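Arginine--tRNA ligase (Campylobacter jejuni, PDB 3FNR) catalyses the ATP-dependent attachment of L-arginine to tRNA(Arg), releasing AMP and diphosphate, as a monomeric class I aminoacyl-tRNA synthetase. Local coordinates at residues Leu175-Glu180 with Tyr226-Met231; Thr218-Asp223 with Ile250-Ala255. The protein carries 1 engineered substitution. All coordinates share one frame; numbering follows the deposited sequence.

Interaction 1: residues Leu175-Glu180 with Tyr226-Met231; sequences LNATLE and YHKDKM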
loop_
_atom_site.group_PDB
_atom_site.type_symbol
_atom_site.label_atom_id
_atom_site.label_comp_id
_atom_site.label_asym_id
_atom_site.label_seq_id
_atom_site.Cartn_x
_atom_site.Cartn_y
_atom_site.Cartn_z
ATOM N N LEU A 175 -28.257 6.603 -5.760
ATOM C CA LEU A 175 -28.292 6.322 -7.193
ATOM C C LEU A 175 -29.082 7.365 -7.987
ATOM O O LEU A 175 -28.653 7.804 -9.066
ATOM C CB LEU A 175 -28.886 4.934 -7.427
ATOM C CG LEU A 175 -29.119 4.481 -8.869
ATOM C CD1 LEU A 175 -27.824 4.458 -9.682
ATOM C CD2 LEU A 175 -29.771 3.118 -8.861
ATOM N N ASN A 176 -30.230 7.750 -7.438
ATOM C CA ASN A 176 -31.102 8.696 -8.109
ATOM C C ASN A 176 -30.449 10.057 -8.349
ATOM O O ASN A 176 -30.566 10.601 -9.453
ATOM C CB ASN A 176 -32.455 8.812 -7.397
ATOM C CG ASN A 176 -33.388 7.655 -7.736
ATOM O OD1 ASN A 176 -33.023 6.484 -7.602
ATOM N ND2 ASN A 176 -34.590 7.980 -8.190
ATOM N N ALA A 177 -29.755 10.577 -7.339
ATOM C CA ALA A 177 -29.036 11.850 -7.441
ATOM C C ALA A 177 -27.940 11.814 -8.515
ATOM O O ALA A 177 -27.693 12.813 -9.189
ATOM C CB ALA A 177 -28.459 12.240 -6.088
ATOM N N THR A 178 -27.308 10.651 -8.674
ATOM C CA THR A 178 -26.312 10.420 -9.721
ATOM C C THR A 178 -26.959 10.469 -11.109
ATOM O O THR A 178 -26.473 11.172 -11.998
ATOM C CB THR A 178 -25.577 9.068 -9.512
ATOM O OG1 THR A 178 -24.882 9.091 -8.259
ATOM C CG2 THR A 178 -24.585 8.784 -10.645
ATOM N N LEU A 179 -28.060 9.734 -11.278
ATOM C CA LEU A 179 -28.813 9.746 -12.526
ATOM C C LEU A 179 -29.224 11.166 -12.902
ATOM O O LEU A 179 -28.971 11.618 -14.023
ATOM C CB LEU A 179 -30.033 8.826 -12.434
ATOM C CG LEU A 179 -29.747 7.329 -12.254
ATOM C CD1 LEU A 179 -31.035 6.545 -12.115
ATOM C CD2 LEU A 179 -28.912 6.776 -13.391
ATOM N N GLU A 180 -29.792 11.877 -11.932
ATOM C CA GLU A 180 -30.201 13.261 -12.111
ATOM C C GLU A 180 -29.064 14.173 -12.552
ATOM O O GLU A 180 -29.210 14.910 -13.532
ATOM C CB GLU A 180 -30.890 13.789 -10.850
ATOM C CG GLU A 180 -32.340 13.327 -10.751
ATOM C CD GLU A 180 -33.199 13.916 -11.863
ATOM O OE1 GLU A 180 -33.365 13.254 -12.914
ATOM O OE2 GLU A 180 -33.680 15.058 -11.697
ATOM N N TYR A 226 -20.236 6.065 -6.196
ATOM C CA TYR A 226 -19.160 6.175 -5.213
ATOM C C TYR A 226 -18.186 7.290 -5.578
ATOM O O TYR A 226 -17.823 8.119 -4.737
ATOM C CB TYR A 226 -18.406 4.843 -5.096
ATOM C CG TYR A 226 -17.250 4.883 -4.129
ATOM C CD1 TYR A 226 -17.410 5.419 -2.853
ATOM C CD2 TYR A 226 -15.996 4.372 -4.478
ATOM C CE1 TYR A 226 -16.360 5.473 -1.961
ATOM C CE2 TYR A 226 -14.931 4.412 -3.577
ATOM C CZ TYR A 226 -15.126 4.968 -2.324
ATOM O OH TYR A 226 -14.105 5.017 -1.412
ATOM N N HIS A 227 -17.768 7.306 -6.837
ATOM C CA HIS A 227 -16.832 8.316 -7.308
ATOM C C HIS A 227 -17.391 9.733 -7.252
ATOM O O HIS A 227 -16.651 10.678 -6.953
ATOM C CB HIS A 227 -16.322 7.954 -8.693
ATOM C CG HIS A 227 -15.176 6.996 -8.662
ATOM N ND1 HIS A 227 -15.347 5.632 -8.547
ATOM C CD2 HIS A 227 -13.839 7.209 -8.689
ATOM C CE1 HIS A 227 -14.163 5.046 -8.526
ATOM N NE2 HIS A 227 -13.233 5.981 -8.611
ATOM N N LYS A 228 -18.695 9.870 -7.500
ATOM C CA LYS A 228 -19.390 11.150 -7.352
ATOM C C LYS A 228 -19.259 11.675 -5.920
ATOM O O LYS A 228 -18.969 12.852 -5.709
ATOM C CB LYS A 228 -20.871 11.004 -7.719
ATOM C CG LYS A 228 -21.659 12.318 -7.623
ATOM C CD LYS A 228 -23.132 12.112 -7.918
ATOM C CE LYS A 228 -23.922 13.383 -7.678
ATOM N NZ LYS A 228 -24.188 13.573 -6.227
ATOM N N ASP A 229 -19.486 10.797 -4.946
ATOM C CA ASP A 229 -19.229 11.115 -3.537
ATOM C C ASP A 229 -17.755 11.505 -3.293
ATOM O O ASP A 229 -17.499 12.600 -2.804
ATOM C CB ASP A 229 -19.658 9.946 -2.649
ATOM C CG ASP A 229 -19.312 10.152 -1.167
ATOM O OD1 ASP A 229 -19.127 11.294 -0.705
ATOM O OD2 ASP A 229 -19.243 9.141 -0.448
ATOM N N LYS A 230 -16.800 10.645 -3.658
ATOM C CA LYS A 230 -15.359 10.962 -3.456
ATOM C C LYS A 230 -14.910 12.304 -4.049
ATOM O O LYS A 230 -14.170 13.056 -3.404
ATOM C CB LYS A 230 -14.457 9.865 -4.013
ATOM C CG LYS A 230 -14.480 8.557 -3.258
ATOM C CD LYS A 230 -13.300 7.681 -3.675
ATOM C CE LYS A 230 -13.343 7.350 -5.136
ATOM N NZ LYS A 230 -12.228 6.441 -5.551
ATOM N N MET A 231 -15.363 12.606 -5.264
ATOM C CA MET A 231 -14.934 13.829 -5.974
ATOM C C MET A 231 -15.638 15.107 -5.524
ATOM O O MET A 231 -15.265 16.215 -5.935
ATOM C CB MET A 231 -15.117 13.661 -7.481
ATOM C CG MET A 231 -14.287 12.531 -8.067
ATOM S SD MET A 231 -12.746 13.113 -8.766
ATOM C CE MET A 231 -13.335 13.413 -10.413
#

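Interaction 2: residues Thr218-Asp223 with Ile250-Ala255; sequences TYLAAD and IPRMKA. With SO4 (sulfate ion), chain C.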
loop_
_atom_site.group_PDB
_atom_site.type_symbol
_atom_site.label_atom_id
_atom_site.label_comp_id
_atom_site.label_asym_id
_atom_site.label_seq_id
_atom_site.Cartn_x
_atom_site.Cartn_y
_atom_site.Cartn_z
ATOM N N THR A 218 -25.974 -1.233 -12.611
ATOM C CA THR A 218 -24.833 -2.077 -12.937
ATOM C C THR A 218 -23.673 -1.841 -11.957
ATOM O O THR A 218 -23.755 -0.970 -11.096
ATOM C CB THR A 218 -24.351 -1.804 -14.364
ATOM O OG1 THR A 218 -24.025 -0.415 -14.499
ATOM C CG2 THR A 218 -25.433 -2.177 -15.361
ATOM N N TYR A 219 -22.601 -2.619 -12.095
ATOM C CA TYR A 219 -21.364 -2.365 -11.348
ATOM C C TYR A 219 -20.811 -0.987 -11.691
ATOM O O TYR A 219 -20.304 -0.288 -10.818
ATOM C CB TYR A 219 -20.294 -3.434 -11.631
ATOM C CG TYR A 219 -20.670 -4.835 -11.202
ATOM C CD1 TYR A 219 -20.769 -5.867 -12.140
ATOM C CD2 TYR A 219 -20.927 -5.136 -9.859
ATOM C CE1 TYR A 219 -21.120 -7.167 -11.757
ATOM C CE2 TYR A 219 -21.279 -6.432 -9.462
ATOM C CZ TYR A 219 -21.374 -7.442 -10.418
ATOM O OH TYR A 219 -21.717 -8.722 -10.035
ATOM N N LEU A 220 -20.923 -0.597 -12.963
ATOM C CA LEU A 220 -20.475 0.728 -13.392
ATOM C C LEU A 220 -21.253 1.824 -12.674
ATOM O O LEU A 220 -20.659 2.782 -12.171
ATOM C CB LEU A 220 -20.609 0.889 -14.907
ATOM C CG LEU A 220 -20.091 2.210 -15.476
ATOM C CD1 LEU A 220 -18.598 2.308 -15.313
ATOM C CD2 LEU A 220 -20.452 2.328 -16.925
ATOM N N ALA A 221 -22.575 1.659 -12.604
ATOM C CA ALA A 221 -23.457 2.602 -11.902
ATOM C C ALA A 221 -23.008 2.800 -10.458
ATOM O O ALA A 221 -22.823 3.931 -10.019
ATOM C CB ALA A 221 -24.910 2.124 -11.946
ATOM N N ALA A 222 -22.810 1.689 -9.751
ATOM C CA ALA A 222 -22.322 1.677 -8.371
ATOM C C ALA A 222 -20.988 2.411 -8.244
ATOM O O ALA A 222 -20.776 3.169 -7.298
ATOM C CB ALA A 222 -22.175 0.233 -7.889
ATOM N N ASP A 223 -20.109 2.189 -9.221
ATOM C CA ASP A 223 -18.781 2.805 -9.241
ATOM C C ASP A 223 -18.859 4.316 -9.453
ATOM O O ASP A 223 -18.161 5.078 -8.773
ATOM C CB ASP A 223 -17.911 2.140 -10.312
ATOM C CG ASP A 223 -16.423 2.152 -9.961
ATOM O OD1 ASP A 223 -16.056 2.545 -8.826
ATOM O OD2 ASP A 223 -15.613 1.763 -10.831
ATOM N N ILE A 250 -10.480 2.936 -17.613
ATOM C CA ILE A 250 -10.200 4.353 -17.338
ATOM C C ILE A 250 -11.095 5.344 -18.115
ATOM O O ILE A 250 -11.729 6.186 -17.478
ATOM C CB ILE A 250 -8.673 4.720 -17.445
ATOM C CG1 ILE A 250 -7.842 3.861 -16.486
ATOM C CG2 ILE A 250 -8.440 6.199 -17.127
ATOM C CD1 ILE A 250 -6.329 4.088 -16.579
ATOM N N PRO A 251 -11.190 5.227 -19.466
ATOM C CA PRO A 251 -11.958 6.238 -20.202
ATOM C C PRO A 251 -13.431 6.378 -19.801
ATOM O O PRO A 251 -13.934 7.496 -19.788
ATOM C CB PRO A 251 -11.861 5.763 -21.657
ATOM C CG PRO A 251 -10.618 4.974 -21.700
ATOM C CD PRO A 251 -10.633 4.231 -20.402
ATOM N N ARG A 252 -14.103 5.277 -19.466
ATOM C CA ARG A 252 -15.518 5.332 -19.064
ATOM C C ARG A 252 -15.725 5.986 -17.697
ATOM O O ARG A 252 -16.781 6.559 -17.438
ATOM C CB ARG A 252 -16.188 3.948 -19.105
ATOM C CG ARG A 252 -15.839 3.015 -17.957
ATOM C CD ARG A 252 -16.262 1.582 -18.239
ATOM N NE ARG A 252 -15.375 0.969 -19.218
ATOM C CZ ARG A 252 -15.370 -0.317 -19.529
ATOM N NH1 ARG A 252 -14.512 -0.763 -20.431
ATOM N NH2 ARG A 252 -16.204 -1.157 -18.937
ATOM N N MET A 253 -14.710 5.926 -16.839
ATOM C CA MET A 253 -14.811 6.555 -15.538
ATOM C C MET A 253 -14.539 8.050 -15.643
ATOM O O MET A 253 -15.233 8.849 -15.018
ATOM C CB MET A 253 -13.911 5.850 -14.517
ATOM C CG MET A 253 -14.236 6.137 -13.026
ATOM S SD MET A 253 -15.916 5.770 -12.413
ATOM C CE MET A 253 -16.269 4.302 -13.312
ATOM N N LYS A 254 -13.557 8.430 -16.460
ATOM C CA LYS A 254 -13.273 9.849 -16.706
ATOM C C LYS A 254 -14.464 10.542 -17.374
ATOM O O LYS A 254 -14.785 11.689 -17.045
ATOM C CB LYS A 254 -12.024 10.018 -17.580
ATOM C CG LYS A 254 -10.774 9.340 -17.053
ATOM C CD LYS A 254 -10.045 10.185 -16.034
ATOM C CE LYS A 254 -8.559 9.860 -16.040
ATOM N NZ LYS A 254 -7.768 10.879 -15.305
ATOM N N ALA A 255 -15.100 9.828 -18.306
ATOM C CA ALA A 255 -16.289 10.291 -19.028
ATOM C C ALA A 255 -17.448 10.546 -18.078
ATOM O O ALA A 255 -18.134 11.558 -18.193
ATOM C CB ALA A 255 -16.696 9.261 -20.086
HETATM S S SO4 C . -23.621 -5.738 -14.300
HETATM O O1 SO4 C . -23.944 -5.370 -12.925
HETATM O O2 SO4 C . -23.236 -7.145 -14.315
HETATM O O3 SO4 C . -24.791 -5.543 -15.155
HETATM O O4 SO4 C . -22.512 -4.928 -14.797
#

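Interaction 1: residues Leu175-Glu180 with Tyr226-Met231
Lys-228 reaches across to Thr-178 and Ala-177 with the aliphatic part of its side chain, and this single long arm carries the whole contact. Its CG stands anti to the backbone N (chi1 -178°); with the next two torsions extended as well, the chain runs straight out of its helix until it turns at chi4 (-79°). That last bend turns NZ toward the Ala-177 side, 4.5 Å from Ala-177 CB. Lys-228 CD lies 3.5 Å from Thr-178 OG1. Lys-228 CE comes within 4.1 Å of Ala-177 O. The touch is therefore van der Waals in kind, and the lysine and threonine side chains run alongside one another with their directions reversed. Both segments belong to the class I catalytic domain, where the contact joins helix 175-184 to helix 219-231 at a partly buried seam; the nearest CA atoms, those of Thr-178 and Lys-228, remain 7.4 Å apart. Thr-178 has its OG1 beside its own backbone N, a placement that lets the hydroxyl hydrogen-bond to Ala-174 O, just ahead of the helix. The hydroxyl of this buried residue is thus satisfied close by in its own chain segment and presents its oxygen to a methylene of the lysine. Thr-178 also packs on Ile-224 and Val-225, extending the seam towards the start of helix 219-231, while Lys-228 touches Leu-260.

Interaction 2: residues Thr218-Asp223 with Ile250-Ala255
A single methyl, Met-253 CE, touches both a carboxylate and a leucine: it lies 3.6 Å from Asp-223 OD2 and 3.7 Å from Leu-220 CD1. The methionine chain makes this possible by leaving its helix with CG anti to the backbone N and then bending at both chi2 and chi3, which brings its end nearer to helix 219-231 than its first bond would suggest. Asp-223 meets it at about a right angle, whereas Leu-220 lies beside it, pointing the other way. The carboxylate keeps a stronger polar partner, since OD2 is hydrogen-bonded to Tyr-249 OH, and it also has a weak bond to a glycerol probably left from crystallisation. Leu-220 CD1 further packs against the aliphatic stem of Arg-252, 3.8 Å from CD, and the two side chains cross obliquely.

At the start of helix 219-231, Thr-218 is the N-cap: its OG1 accepts from Ala-221 N at 3.2 Å, with an N-H...O angle of 162°. A sulfate, probably from the crystallisation liquor, sits at the same helix end. Its O1 takes a hydrogen bond from Tyr-219 N (3.2 Å, bent to 136°) and lies over one face of the Tyr-219 ring, offset toward the rim. An anion held by a backbone N-H there is consistent with attraction by the positive end of the helix dipole.

The axes of the two short helical segments pass 11.2 Å apart at 50°. Helices 219-231 and 250-258 alternate with parallel strands 237-243 and 267-279, the alternating α/β arrangement of the Rossmann-like class I synthetase catalytic core.

How the interactions relate
Helix 219-231 is common to both contacts: its first turns face helix 250-258 in interaction 2, and its later turns meet helix 175-184 in interaction 1. The contact centres are 11 Å apart, and they touch where His-227 ND1 packs 3.9 Å from Met-253 SD. Both are partly buried, but interaction 2 is the more internal, with two buried and no exposed residues among four; interaction 1 has one of each among three. Chemistry changes accordingly, from a cluster of methyl and methylene groups that also takes in the Asp-223 carboxylate, between helices that alternate with parallel strands of the mixed sheet, to one extended lysine reaching helix 175-184, slightly farther from the chain centre (about 26 Å against 23 Å between centres).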